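Local coordinates for prepilin (Salmonella typhi, PDB 3FHV), which is the PilS subunit of the type IVb pilus, here its soluble domain without the N-terminal transmembrane part, and probably mediates adhesion to host cells through CFTR, at residues G88-Q98 with G146-N155. Sequence-based numbering, arbitrary orientation.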
ATOM      1  N   GLY A  88      15.671  -8.936  11.476  1.00 42.43           N
ATOM      2  CA  GLY A  88      14.375  -9.074  10.840  1.00 30.37           C
ATOM      3  C   GLY A  88      13.196  -8.833  11.761  1.00 22.38           C
ATOM      4  O   GLY A  88      13.336  -8.296  12.859  1.00 19.66           O
ATOM      5  N   PHE A  89      12.019  -9.227  11.294  1.00 15.74           N
ATOM      6  CA  PHE A  89      10.796  -9.071  12.063  1.00 10.60           C
ATOM      7  C   PHE A  89       9.842 -10.158  11.606  1.00  8.88           C
ATOM      8  O   PHE A  89      10.106 -10.850  10.621  1.00  9.67           O
ATOM      9  CB  PHE A  89      10.180  -7.684  11.821  1.00  8.52           C
ATOM     10  CG  PHE A  89       9.773  -7.434  10.393  1.00  6.17           C
ATOM     11  CD1 PHE A  89       8.490  -7.747   9.948  1.00  4.74           C
ATOM     12  CD2 PHE A  89      10.682  -6.892   9.485  1.00  7.47           C
ATOM     13  CE1 PHE A  89       8.119  -7.521   8.619  1.00  7.34           C
ATOM     14  CE2 PHE A  89      10.322  -6.664   8.162  1.00  9.30           C
ATOM     15  CZ  PHE A  89       9.035  -6.980   7.727  1.00  7.69           C
ATOM     16  N   THR A  90       8.748 -10.317  12.338  1.00  8.69           N
ATOM     17  CA  THR A  90       7.740 -11.306  11.998  1.00  7.51           C
ATOM     18  C   THR A  90       6.379 -10.629  11.955  1.00  8.23           C
ATOM     19  O   THR A  90       6.161  -9.611  12.610  1.00  8.98           O
ATOM     20  CB  THR A  90       7.641 -12.438  13.053  1.00  7.42           C
ATOM     21  OG1 THR A  90       7.397 -11.867  14.348  1.00  8.53           O
ATOM     22  CG2 THR A  90       8.914 -13.270  13.088  1.00  8.31           C
ATOM     23  N   ILE A  91       5.475 -11.186  11.154  1.00  7.82           N
ATOM     24  CA  ILE A  91       4.103 -10.696  11.099  1.00  6.93           C
ATOM     25  C   ILE A  91       3.311 -11.927  11.506  1.00  6.94           C
ATOM     26  O   ILE A  91       3.315 -12.937  10.798  1.00  8.43           O
ATOM     27  CB  ILE A  91       3.655 -10.273   9.682  1.00  7.09           C
ATOM     28  CG1 ILE A  91       4.479  -9.073   9.199  1.00  7.93           C
ATOM     29  CG2 ILE A  91       2.159  -9.890   9.708  1.00  7.86           C
ATOM     30  CD1 ILE A  91       4.054  -8.567   7.824  1.00  8.30           C
ATOM     31  N   THR A  92       2.663 -11.845  12.661  1.00  6.14           N
ATOM     32  CA  THR A  92       1.870 -12.946  13.183  1.00  6.38           C
ATOM     33  C   THR A  92       0.397 -12.596  13.055  1.00  7.87           C
ATOM     34  O   THR A  92      -0.003 -11.477  13.373  1.00 10.23           O
ATOM     35  CB  THR A  92       2.176 -13.195  14.684  1.00  7.19           C
ATOM     36  OG1 THR A  92       3.557 -13.535  14.838  1.00  4.19           O
ATOM     37  CG2 THR A  92       1.316 -14.337  15.237  1.00  6.65           C
ATOM     38  N   THR A  93      -0.408 -13.545  12.587  1.00  8.61           N
ATOM     39  CA  THR A  93      -1.847 -13.316  12.475  1.00  8.29           C
ATOM     40  C   THR A  93      -2.543 -14.499  13.150  1.00  7.84           C
ATOM     41  O   THR A  93      -2.256 -15.657  12.844  1.00  7.55           O
ATOM     42  CB  THR A  93      -2.277 -13.150  10.999  1.00  8.06           C
ATOM     43  OG1 THR A  93      -3.693 -12.924  10.939  1.00  8.20           O
ATOM     44  CG2 THR A  93      -1.891 -14.378  10.169  1.00  7.88           C
ATOM     45  N   ASN A  94      -3.450 -14.184  14.073  1.00  7.64           N
ATOM     46  CA  ASN A  94      -4.156 -15.181  14.882  1.00  9.25           C
ATOM     47  C   ASN A  94      -5.599 -15.541  14.533  1.00  9.74           C
ATOM     48  O   ASN A  94      -6.317 -14.775  13.891  1.00  8.72           O
ATOM     49  CB  ASN A  94      -4.132 -14.727  16.343  1.00  9.36           C
ATOM     50  CG  ASN A  94      -2.734 -14.557  16.875  1.00 12.38           C
ATOM     51  OD1 ASN A  94      -2.055 -15.533  17.176  1.00  9.64           O
ATOM     52  ND2 ASN A  94      -2.287 -13.309  16.986  1.00 13.20           N
ATOM     53  N   LYS A  95      -6.005 -16.718  15.005  1.00  6.93           N
ATOM     54  CA  LYS A  95      -7.352 -17.236  14.823  1.00  9.23           C
ATOM     55  C   LYS A  95      -7.804 -17.264  13.372  1.00  8.22           C
ATOM     56  O   LYS A  95      -8.956 -16.960  13.054  1.00  9.31           O
ATOM     57  CB  LYS A  95      -8.335 -16.414  15.672  1.00 11.29           C
ATOM     58  CG  LYS A  95      -7.977 -16.399  17.163  1.00 14.33           C
ATOM     59  CD  LYS A  95      -9.080 -15.772  17.991  1.00 19.50           C
ATOM     60  CE  LYS A  95      -8.937 -16.114  19.465  1.00 22.34           C
ATOM     61  NZ  LYS A  95     -10.101 -15.602  20.253  1.00 25.44           N
ATOM     62  N   VAL A  96      -6.892 -17.638  12.487  1.00  6.94           N
ATOM     63  CA  VAL A  96      -7.205 -17.719  11.069  1.00  7.21           C
ATOM     64  C   VAL A  96      -7.974 -19.006  10.806  1.00  7.14           C
ATOM     65  O   VAL A  96      -7.551 -20.080  11.236  1.00  7.42           O
ATOM     66  CB  VAL A  96      -5.922 -17.733  10.226  1.00  6.17           C
ATOM     67  CG1 VAL A  96      -6.273 -17.778   8.743  1.00  7.98           C
ATOM     68  CG2 VAL A  96      -5.067 -16.524  10.570  1.00  5.68           C
ATOM     69  N   PRO A  97      -9.122 -18.911  10.105  1.00  7.07           N
ATOM     70  CA  PRO A  97      -9.966 -20.072   9.778  1.00  8.81           C
ATOM     71  C   PRO A  97      -9.203 -21.036   8.881  1.00 10.61           C
ATOM     72  O   PRO A  97      -8.263 -20.631   8.205  1.00 10.46           O
ATOM     73  CB  PRO A  97     -11.165 -19.442   9.071  1.00  7.86           C
ATOM     74  CG  PRO A  97     -11.258 -18.101   9.713  1.00 11.25           C
ATOM     75  CD  PRO A  97      -9.817 -17.654   9.778  1.00  5.02           C
ATOM     76  N   GLN A  98      -9.627 -22.296   8.856  1.00 10.14           N
ATOM     77  CA  GLN A  98      -8.936 -23.333   8.088  1.00 13.15           C
ATOM     78  C   GLN A  98      -8.719 -23.033   6.611  1.00 13.76           C
ATOM     79  O   GLN A  98      -7.594 -23.128   6.114  1.00 12.00           O
ATOM     80  CB  GLN A  98      -9.671 -24.671   8.247  1.00 13.54           C
ATOM     81  CG  GLN A  98      -8.775 -25.903   8.088  1.00 16.30           C
ATOM     82  CD  GLN A  98      -8.511 -26.288   6.643  1.00 18.68           C
ATOM     83  OE1 GLN A  98      -7.617 -27.090   6.360  1.00 21.24           O
ATOM     84  NE2 GLN A  98      -9.295 -25.738   5.728  1.00 19.37           N
ATOM     85  N   GLY A 146     -11.647 -19.447  13.962  1.00 11.74           N
ATOM     86  CA  GLY A 146     -10.430 -20.022  13.413  1.00 10.07           C
ATOM     87  C   GLY A 146      -9.474 -20.421  14.520  1.00  8.24           C
ATOM     88  O   GLY A 146      -9.452 -19.784  15.571  1.00  7.26           O
ATOM     89  N   THR A 147      -8.683 -21.467  14.289  1.00  8.34           N
ATOM     90  CA  THR A 147      -7.746 -21.942  15.292  1.00 10.09           C
ATOM     91  C   THR A 147      -6.287 -21.889  14.844  1.00 10.45           C
ATOM     92  O   THR A 147      -5.423 -22.428  15.518  1.00  9.41           O
ATOM     93  CB  THR A 147      -8.065 -23.403  15.704  1.00 10.94           C
ATOM     94  OG1 THR A 147      -8.012 -24.261  14.552  1.00 11.50           O
ATOM     95  CG2 THR A 147      -9.455 -23.487  16.334  1.00 11.75           C
ATOM     96  N   ASN A 148      -6.008 -21.220  13.729  1.00  9.05           N
ATOM     97  CA  ASN A 148      -4.642 -21.161  13.220  1.00  8.16           C
ATOM     98  C   ASN A 148      -3.884 -19.868  13.466  1.00  8.63           C
ATOM     99  O   ASN A 148      -4.449 -18.773  13.391  1.00 10.13           O
ATOM    100  CB  ASN A 148      -4.645 -21.454  11.716  1.00  8.78           C
ATOM    101  CG  ASN A 148      -5.142 -22.847  11.399  1.00 11.64           C
ATOM    102  OD1 ASN A 148      -4.481 -23.833  11.708  1.00 12.41           O
ATOM    103  ND2 ASN A 148      -6.320 -22.936  10.777  1.00 10.53           N
ATOM    104  N   THR A 149      -2.596 -20.016  13.777  1.00  6.71           N
ATOM    105  CA  THR A 149      -1.699 -18.886  13.977  1.00  7.87           C
ATOM    106  C   THR A 149      -0.670 -18.978  12.847  1.00  6.98           C
ATOM    107  O   THR A 149       0.009 -19.988  12.710  1.00  6.41           O
ATOM    108  CB  THR A 149      -0.936 -18.973  15.320  1.00  8.57           C
ATOM    109  OG1 THR A 149      -1.870 -18.979  16.401  1.00 10.75           O
ATOM    110  CG2 THR A 149       0.009 -17.778  15.485  1.00 10.00           C
ATOM    111  N   LEU A 150      -0.570 -17.929  12.039  1.00  6.75           N
ATOM    112  CA  LEU A 150       0.386 -17.903  10.940  1.00  7.53           C
ATOM    113  C   LEU A 150       1.447 -16.868  11.269  1.00  8.83           C
ATOM    114  O   LEU A 150       1.141 -15.807  11.820  1.00  9.03           O
ATOM    115  CB  LEU A 150      -0.308 -17.528   9.618  1.00  8.29           C
ATOM    116  CG  LEU A 150      -1.334 -18.508   9.019  1.00  9.90           C
ATOM    117  CD1 LEU A 150      -1.941 -17.920   7.736  1.00  9.16           C
ATOM    118  CD2 LEU A 150      -0.648 -19.823   8.711  1.00 11.80           C
ATOM    119  N   VAL A 151       2.700 -17.189  10.972  1.00  8.87           N
ATOM    120  CA  VAL A 151       3.782 -16.242  11.209  1.00  9.57           C
ATOM    121  C   VAL A 151       4.614 -16.120   9.942  1.00  8.98           C
ATOM    122  O   VAL A 151       5.003 -17.123   9.352  1.00  8.25           O
ATOM    123  CB  VAL A 151       4.710 -16.685  12.369  1.00  8.44           C
ATOM    124  CG1 VAL A 151       5.736 -15.593  12.645  1.00  9.78           C
ATOM    125  CG2 VAL A 151       3.895 -16.961  13.623  1.00  8.23           C
ATOM    126  N   PHE A 152       4.867 -14.884   9.523  1.00  8.01           N
ATOM    127  CA  PHE A 152       5.658 -14.630   8.331  1.00  7.84           C
ATOM    128  C   PHE A 152       6.953 -13.938   8.759  1.00  9.34           C
ATOM    129  O   PHE A 152       6.925 -12.863   9.362  1.00  8.27           O
ATOM    130  CB  PHE A 152       4.857 -13.755   7.361  1.00  7.18           C
ATOM    131  CG  PHE A 152       3.445 -14.233   7.150  1.00  8.06           C
ATOM    132  CD1 PHE A 152       3.192 -15.527   6.696  1.00  8.13           C
ATOM    133  CD2 PHE A 152       2.367 -13.396   7.416  1.00  7.01           C
ATOM    134  CE1 PHE A 152       1.880 -15.982   6.515  1.00  6.56           C
ATOM    135  CE2 PHE A 152       1.060 -13.834   7.240  1.00  8.96           C
ATOM    136  CZ  PHE A 152       0.809 -15.133   6.787  1.00  8.60           C
ATOM    137  N   ASN A 153       8.083 -14.562   8.444  1.00  9.86           N
ATOM    138  CA  ASN A 153       9.388 -13.990   8.758  1.00 12.69           C
ATOM    139  C   ASN A 153      10.025 -13.314   7.549  1.00 12.79           C
ATOM    140  O   ASN A 153       9.537 -13.439   6.426  1.00 10.09           O
ATOM    141  CB  ASN A 153      10.324 -15.064   9.314  1.00 15.93           C
ATOM    142  CG  ASN A 153      10.021 -15.410  10.758  1.00 21.24           C
ATOM    143  OD1 ASN A 153       9.214 -16.296  11.041  1.00 28.55           O
ATOM    144  ND2 ASN A 153      10.668 -14.710  11.683  1.00 23.35           N
ATOM    145  N   TYR A 154      11.119 -12.597   7.786  1.00 13.82           N
ATOM    146  CA  TYR A 154      11.562 -11.550   6.874  1.00 17.67           C
ATOM    147  C   TYR A 154      13.021 -11.183   7.122  1.00 24.55           C
ATOM    148  O   TYR A 154      13.365 -10.639   8.172  1.00 20.79           O
ATOM    149  CB  TYR A 154      10.677 -10.309   7.013  1.00 14.05           C
ATOM    150  CG  TYR A 154       9.355 -10.415   6.287  1.00 11.98           C
ATOM    151  CD1 TYR A 154       9.301 -10.411   4.900  1.00  8.02           C
ATOM    152  CD2 TYR A 154       8.162 -10.520   6.989  1.00 10.47           C
ATOM    153  CE1 TYR A 154       8.094 -10.508   4.232  1.00 11.69           C
ATOM    154  CE2 TYR A 154       6.951 -10.617   6.330  1.00  9.65           C
ATOM    155  CZ  TYR A 154       6.923 -10.610   4.952  1.00  9.56           C
ATOM    156  OH  TYR A 154       5.720 -10.707   4.291  1.00  9.59           O
ATOM    157  N   ASN A 155      13.875 -11.484   6.149  1.00 33.34           N
ATOM    158  CA  ASN A 155      15.290 -11.717   6.417  1.00 42.47           C
ATOM    159  C   ASN A 155      15.520 -12.351   7.785  1.00 45.55           C
ATOM    160  O   ASN A 155      15.299 -11.718   8.817  1.00 47.52           O
ATOM    161  CB  ASN A 155      16.079 -10.412   6.301  1.00 43.70           C
ATOM    162  CG  ASN A 155      17.080 -10.435   5.163  1.00 47.74           C
ATOM    163  OD1 ASN A 155      17.642  -9.403   4.794  1.00 49.74           O
ATOM    164  ND2 ASN A 155      17.308 -11.615   4.599  1.00 49.07           N
TER
HETATM  165  O   HOH W   1     -11.512 -16.686  13.719  1.00 12.78           O
HETATM  166  O   HOH W   2      -4.732 -18.663  16.862  1.00 16.01           O
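Gly146 packs its CA against Pro97 CA at 3.7 Å, where the C-terminal strand 148-154 joins strand 88-96 as an antiparallel neighbour in the middle of the pilin sheet. A water bridges Lys95 O and Gly146 N. Asn148 then meets both Lys95 and Val96 in a G1 beta bulge, with Lys95 in a left-handed conformation (phi 54°, psi 40°). Asn148 O takes the Val96 N-H on a lone pair at 2.8 Å, whereas Lys95 N turns to a second water, shared with Thr149 OG1. Asn148 also grips Val96 O twice, N and ND2 each 3.1 Å away and on opposite faces of its carbonyl plane, while its OD1 accepts from Thr139 N. Thr149 CG2 touches both Asn94 OD1 and Thr92 CG2. From Leu150 to Phe152 the pairing is regular. Leu150 exchanges two backbone bonds with Thr93, both in the carbonyl plane, and its CB rests on Thr93 CG2 (3.6 Å); Thr93 OG1, anti to its own N, is thereby left to Tyr14 and Asn67. On the other face of the sheet, Val151 sets both methyls against Thr92 OG1. Phe152 pairs with Ile91 through two further backbone bonds, and its CD2 lies 4.1 Å from Ile91 CB. Tyr154 packs against helix 8-25, on Ala18: its CB sits over one face of the Phe89 ring, and the two rings, 19° from parallel, are slid so far that they barely overlap. Tyr154 CE2 also touches Ile91 CD1.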